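Local atomic coordinates of NO-binding heme-dependent sensor protein (Shewanella oneidensis, PDB entry 4U9B), a protein that binds heme and probably acts as a nitric oxide sensor in signalling, taking up the gas at the heme iron. Residues A[20-25]-A[48-53]; A[10-15]-A[66-71]. One frame throughout, in Å; residues are numbered along the deposited sequence.

Contact 1: A[20-25]-A[48-53]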
loop_
_atom_site.group_PDB
_atom_site.type_symbol
_atom_site.label_atom_id
_atom_site.label_comp_id
_atom_site.label_asym_id
_atom_site.label_seq_id
_atom_site.Cartn_x
_atom_site.Cartn_y
_atom_site.Cartn_z
ATOM N N SER A 20 -2.997 -23.544 1.657
ATOM C CA SER A 20 -3.470 -24.040 2.953
ATOM C C SER A 20 -3.226 -23.007 4.050
ATOM O O SER A 20 -4.069 -22.798 4.927
ATOM C CB SER A 20 -2.796 -25.384 3.318
ATOM O OG SER A 20 -1.400 -25.258 3.534
ATOM N N VAL A 21 -2.070 -22.359 3.996
ATOM C CA VAL A 21 -1.751 -21.278 4.919
ATOM C C VAL A 21 -2.719 -20.104 4.767
ATOM O O VAL A 21 -3.202 -19.555 5.758
ATOM C CB VAL A 21 -0.307 -20.790 4.703
ATOM C CG1 VAL A 21 -0.043 -19.495 5.462
ATOM C CG2 VAL A 21 0.670 -21.876 5.126
ATOM N N TRP A 22 -2.997 -19.717 3.527
ATOM C CA TRP A 22 -3.955 -18.650 3.273
ATOM C C TRP A 22 -5.334 -19.018 3.812
ATOM O O TRP A 22 -5.980 -18.210 4.477
ATOM C CB TRP A 22 -4.036 -18.331 1.777
ATOM C CG TRP A 22 -5.151 -17.396 1.438
ATOM C CD1 TRP A 22 -6.325 -17.712 0.820
ATOM C CD2 TRP A 22 -5.207 -15.989 1.711
ATOM N NE1 TRP A 22 -7.107 -16.590 0.687
ATOM C CE2 TRP A 22 -6.444 -15.522 1.227
ATOM C CE3 TRP A 22 -4.332 -15.083 2.319
ATOM C CZ2 TRP A 22 -6.825 -14.186 1.328
ATOM C CZ3 TRP A 22 -4.715 -13.758 2.417
ATOM C CH2 TRP A 22 -5.950 -13.323 1.924
ATOM N N ASN A 23 -5.783 -20.239 3.545
ATOM C CA ASN A 23 -7.088 -20.657 4.023
ATOM C C ASN A 23 -7.114 -20.756 5.547
ATOM O O ASN A 23 -8.127 -20.431 6.167
ATOM C CB ASN A 23 -7.495 -21.987 3.381
ATOM C CG ASN A 23 -7.986 -21.821 1.959
ATOM O OD1 ASN A 23 -8.569 -20.796 1.603
ATOM N ND2 ASN A 23 -7.764 -22.838 1.137
ATOM N N GLU A 24 -6.004 -21.170 6.152
ATOM C CA GLU A 24 -5.915 -21.192 7.611
ATOM C C GLU A 24 -6.098 -19.783 8.160
ATOM O O GLU A 24 -6.852 -19.568 9.108
ATOM C CB GLU A 24 -4.577 -21.760 8.092
ATOM C CG GLU A 24 -4.478 -21.841 9.620
ATOM C CD GLU A 24 -3.074 -22.124 10.116
ATOM O OE1 GLU A 24 -2.160 -22.290 9.281
ATOM O OE2 GLU A 24 -2.887 -22.173 11.351
ATOM N N LEU A 25 -5.397 -18.825 7.558
ATOM C CA LEU A 25 -5.494 -17.431 7.966
ATOM C C LEU A 25 -6.924 -16.910 7.858
ATOM O O LEU A 25 -7.375 -16.147 8.708
ATOM C CB LEU A 25 -4.552 -16.567 7.123
ATOM C CG LEU A 25 -3.059 -16.773 7.400
ATOM C CD1 LEU A 25 -2.213 -16.221 6.264
ATOM C CD2 LEU A 25 -2.666 -16.127 8.721
ATOM N N PHE A 48 -5.518 -6.569 8.821
ATOM C CA PHE A 48 -4.530 -6.395 9.882
ATOM C C PHE A 48 -4.330 -7.681 10.685
ATOM O O PHE A 48 -3.201 -8.029 11.030
ATOM C CB PHE A 48 -4.939 -5.254 10.817
ATOM C CG PHE A 48 -4.681 -3.880 10.259
ATOM C CD1 PHE A 48 -3.394 -3.478 9.936
ATOM C CD2 PHE A 48 -5.720 -2.981 10.086
ATOM C CE1 PHE A 48 -3.151 -2.210 9.434
ATOM C CE2 PHE A 48 -5.483 -1.711 9.582
ATOM C CZ PHE A 48 -4.197 -1.328 9.257
ATOM N N SER A 49 -5.420 -8.389 10.974
ATOM C CA SER A 49 -5.330 -9.633 11.731
ATOM C C SER A 49 -4.505 -10.663 10.975
ATOM O O SER A 49 -3.668 -11.351 11.558
ATOM C CB SER A 49 -6.721 -10.195 12.028
ATOM O OG SER A 49 -7.364 -9.430 13.026
ATOM N N ILE A 50 -4.746 -10.766 9.673
ATOM C CA ILE A 50 -3.996 -11.690 8.837
ATOM C C ILE A 50 -2.516 -11.332 8.841
ATOM O O ILE A 50 -1.666 -12.192 9.068
ATOM C CB ILE A 50 -4.524 -11.701 7.389
ATOM C CG1 ILE A 50 -5.914 -12.342 7.344
ATOM C CG2 ILE A 50 -3.575 -12.471 6.467
ATOM C CD1 ILE A 50 -6.658 -12.103 6.052
ATOM N N VAL A 51 -2.208 -10.062 8.589
ATOM C CA VAL A 51 -0.819 -9.628 8.506
ATOM C C VAL A 51 -0.141 -9.708 9.877
ATOM O O VAL A 51 1.049 -9.997 9.958
ATOM C CB VAL A 51 -0.708 -8.197 7.933
ATOM C CG1 VAL A 51 0.742 -7.766 7.817
ATOM C CG2 VAL A 51 -1.343 -8.134 6.553
ATOM N N GLN A 52 -0.899 -9.467 10.945
ATOM C CA GLN A 52 -0.374 -9.599 12.306
ATOM C C GLN A 52 0.053 -11.032 12.587
ATOM O O GLN A 52 1.090 -11.270 13.214
ATOM C CB GLN A 52 -1.410 -9.153 13.341
ATOM C CG GLN A 52 -0.866 -9.102 14.779
ATOM C CD GLN A 52 -0.639 -7.690 15.301
ATOM O OE1 GLN A 52 -0.772 -6.706 14.572
ATOM N NE2 GLN A 52 -0.291 -7.590 16.581
ATOM N N ASP A 53 -0.757 -11.977 12.124
ATOM C CA ASP A 53 -0.478 -13.396 12.296
ATOM C C ASP A 53 0.811 -13.774 11.569
ATOM O O ASP A 53 1.699 -14.401 12.144
ATOM C CB ASP A 53 -1.655 -14.223 11.775
ATOM C CG ASP A 53 -1.632 -15.653 12.263
ATOM O OD1 ASP A 53 -0.540 -16.176 12.561
ATOM O OD2 ASP A 53 -2.723 -16.251 12.349
#
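The indole of W22 meets I50 obliquely, neither squarely over a face nor at an edge: CH2 of W22 comes 4.4 Å from CD1 of I50. E10, V13 and V14 of helix 3-17 and Y36 of a loop also touch the W22 side chain. The other flat group, the D53 carboxylate, has a methyl as its neighbour here. CD2 of L25 sits 3.6 Å from OD2 of D53 and 3.7 Å from its CB, so it lies alongside the root of the side chain as well as the acid. D53 makes no bond to 20-25. Its OD1 pairs with R57 in a salt bridge, while OD2 is shared by K28, another salt bridge, and H29, a hydrogen bond, so three partners hold the buried acid. L25 splits its two methyls between two partners, CD2 on D53 and CD1 4.0 Å from CG2 of I50. In I50 that CG2 is the branch anti to the backbone N, while CG1 carries CD1 off to the indole. The short helix segments run at 127° to each other, their axes 10.9 Å apart at closest approach. Helix 19-29 thus packs on helix 44-58 through a small buried patch, apolar apart from the D53 carboxylate, in the helical N-terminal part of the H-NOX domain away from the annotated sites, with helix 62-80 touching V51 and Q52.

Contact 2: A[10-15]-A[66-71]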
loop_
_atom_site.group_PDB
_atom_site.type_symbol
_atom_site.label_atom_id
_atom_site.label_comp_id
_atom_site.label_asym_id
_atom_site.label_seq_id
_atom_site.Cartn_x
_atom_site.Cartn_y
_atom_site.Cartn_z
ATOM N N GLU A 10 -3.501 -12.206 -0.974
ATOM C CA GLU A 10 -3.614 -13.639 -1.230
ATOM C C GLU A 10 -2.499 -14.094 -2.165
ATOM O O GLU A 10 -1.841 -15.102 -1.906
ATOM C CB GLU A 10 -4.978 -13.998 -1.833
ATOM C CG GLU A 10 -5.164 -15.510 -2.038
ATOM C CD GLU A 10 -6.471 -15.868 -2.714
ATOM O OE1 GLU A 10 -6.554 -16.977 -3.284
ATOM O OE2 GLU A 10 -7.414 -15.051 -2.672
ATOM N N ASP A 11 -2.291 -13.352 -3.251
ATOM C CA ASP A 11 -1.233 -13.678 -4.201
ATOM C C ASP A 11 0.113 -13.787 -3.494
ATOM O O ASP A 11 0.907 -14.677 -3.784
ATOM C CB ASP A 11 -1.152 -12.627 -5.315
ATOM C CG ASP A 11 -2.348 -12.669 -6.250
ATOM O OD1 ASP A 11 -3.069 -13.688 -6.253
ATOM O OD2 ASP A 11 -2.559 -11.685 -6.991
ATOM N N MET A 12 0.357 -12.885 -2.551
ATOM C CA MET A 12 1.629 -12.856 -1.842
ATOM C C MET A 12 1.753 -14.037 -0.878
ATOM O O MET A 12 2.750 -14.760 -0.899
ATOM C CB MET A 12 1.781 -11.534 -1.089
ATOM C CG MET A 12 3.174 -11.298 -0.541
ATOM S SD MET A 12 3.364 -9.682 0.231
ATOM C CE MET A 12 5.146 -9.618 0.418
ATOM N N VAL A 13 0.734 -14.231 -0.044
ATOM C CA VAL A 13 0.742 -15.301 0.952
ATOM C C VAL A 13 0.786 -16.674 0.284
ATOM O O VAL A 13 1.624 -17.508 0.625
ATOM C CB VAL A 13 -0.495 -15.216 1.875
ATOM C CG1 VAL A 13 -0.574 -16.430 2.810
ATOM C CG2 VAL A 13 -0.463 -13.924 2.682
ATOM N N VAL A 14 -0.120 -16.901 -0.664
ATOM C CA VAL A 14 -0.186 -18.175 -1.380
ATOM C C VAL A 14 1.143 -18.490 -2.066
ATOM O O VAL A 14 1.623 -19.622 -2.014
ATOM C CB VAL A 14 -1.318 -18.171 -2.437
ATOM C CG1 VAL A 14 -1.244 -19.407 -3.335
ATOM C CG2 VAL A 14 -2.678 -18.101 -1.757
ATOM N N ALA A 15 1.731 -17.485 -2.705
ATOM C CA ALA A 15 2.990 -17.665 -3.419
ATOM C C ALA A 15 4.142 -17.968 -2.464
ATOM O O ALA A 15 5.104 -18.638 -2.838
ATOM C CB ALA A 15 3.307 -16.426 -4.243
ATOM N N VAL A 66 4.266 -5.167 6.585
ATOM C CA VAL A 66 3.374 -4.236 5.900
ATOM C C VAL A 66 4.109 -3.506 4.781
ATOM O O VAL A 66 3.553 -3.273 3.708
ATOM C CB VAL A 66 2.774 -3.221 6.899
ATOM C CG1 VAL A 66 2.108 -2.050 6.182
ATOM C CG2 VAL A 66 1.771 -3.921 7.812
ATOM N N LYS A 67 5.363 -3.152 5.032
ATOM C CA LYS A 67 6.171 -2.466 4.029
ATOM C C LYS A 67 6.472 -3.400 2.863
ATOM O O LYS A 67 6.435 -2.989 1.704
ATOM C CB LYS A 67 7.468 -1.943 4.650
ATOM C CG LYS A 67 8.381 -1.203 3.679
ATOM C CD LYS A 67 9.601 -0.629 4.388
ATOM C CE LYS A 67 10.505 0.125 3.423
ATOM N NZ LYS A 67 11.621 0.835 4.120
ATOM N N ALA A 68 6.755 -4.660 3.174
ATOM C CA ALA A 68 7.015 -5.660 2.144
ATOM C C ALA A 68 5.782 -5.859 1.275
ATOM O O ALA A 68 5.872 -5.933 0.047
ATOM C CB ALA A 68 7.436 -6.973 2.772
ATOM N N PHE A 69 4.627 -5.951 1.923
ATOM C CA PHE A 69 3.362 -6.063 1.211
ATOM C C PHE A 69 3.126 -4.850 0.323
ATOM O O PHE A 69 2.688 -4.989 -0.817
ATOM C CB PHE A 69 2.209 -6.227 2.200
ATOM C CG PHE A 69 0.850 -6.169 1.565
ATOM C CD1 PHE A 69 0.507 -7.045 0.550
ATOM C CD2 PHE A 69 -0.090 -5.253 1.998
ATOM C CE1 PHE A 69 -0.744 -6.996 -0.031
ATOM C CE2 PHE A 69 -1.342 -5.201 1.421
ATOM C CZ PHE A 69 -1.669 -6.075 0.406
ATOM N N GLY A 70 3.422 -3.665 0.848
ATOM C CA GLY A 70 3.261 -2.433 0.094
ATOM C C GLY A 70 4.028 -2.442 -1.215
ATOM O O GLY A 70 3.515 -2.015 -2.252
ATOM N N GLN A 71 5.262 -2.933 -1.175
ATOM C CA GLN A 71 6.084 -2.992 -2.377
ATOM C C GLN A 71 5.518 -4.003 -3.362
ATOM O O GLN A 71 5.479 -3.754 -4.569
ATOM C CB GLN A 71 7.527 -3.340 -2.024
ATOM C CG GLN A 71 8.460 -3.308 -3.219
ATOM C CD GLN A 71 9.907 -3.049 -2.836
ATOM O OE1 GLN A 71 10.289 -3.171 -1.672
ATOM N NE2 GLN A 71 10.717 -2.682 -3.820
#
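A single methionine, M12, carries this contact from the 10-15 side, and it meets F69 with its sulfur at the edge of the ring instead of over a face. SD of M12 is 5.2 Å from the centroid of the F69 ring and 84° off the ring normal, which puts it practically in the ring plane. The nearest ring atom is CD1 of F69, 3.9 Å from SD of M12. SD of M12 also touches the backbone, 3.7 Å from CA of F69, so it lies where the F69 side chain leaves the helix, close to CD1, CA and CB. What brings it there is reach: the M12 chain is fully extended, with CG anti to the backbone N (chi1 -169°), and it stretches across between helices whose nearest CA atoms, those of M12 and F69, are 7.6 Å apart. This is a Met-aromatic contact joining helix 3-17 to helix 62-80 within the helical N-terminal part of the H-NOX fold, and no hydrogen bond crosses it. Beyond the sulfur, CE of M12 rests near A68, 3.8 Å from its O and 4.2 Å from its CB, at a more exposed border of the interface. With an alanine in place of M12, SD and CE would be gone, and the CD1 edge of F69 and the CB of A68 would probably each lose a neighbour, although I5 and L9 would still touch F69. M12 also touches F72, so about two turns of helix 3-17, from I5 to M12, face F69 and F72 of helix 62-80. At the polar margins, D11 forms a salt bridge with R80, and K67 reaches E143 of helix 139-152.

Helix 3-17 connects the two contacts, whose centres are 11 Å apart. It meets helix 62-80 in contact 2, and V13 and E10 from its 10-15 segment pack on contact 1: CG1 of V13 is 3.8 Å from CD1 of L25, and CG of E10 is 3.5 Å from CE2 of W22. Helices 3-17 and 19-29 are consecutive, as are 44-58 and 62-80, so contact 1 joins the second member of one pair to the first of the other. Contact 2 is nearer the heme, the F69 side chain being about 8 Å from it and about 12 Å from the nitric oxide, whereas the side chain of I50 in contact 1 is about 13 Å from the heme.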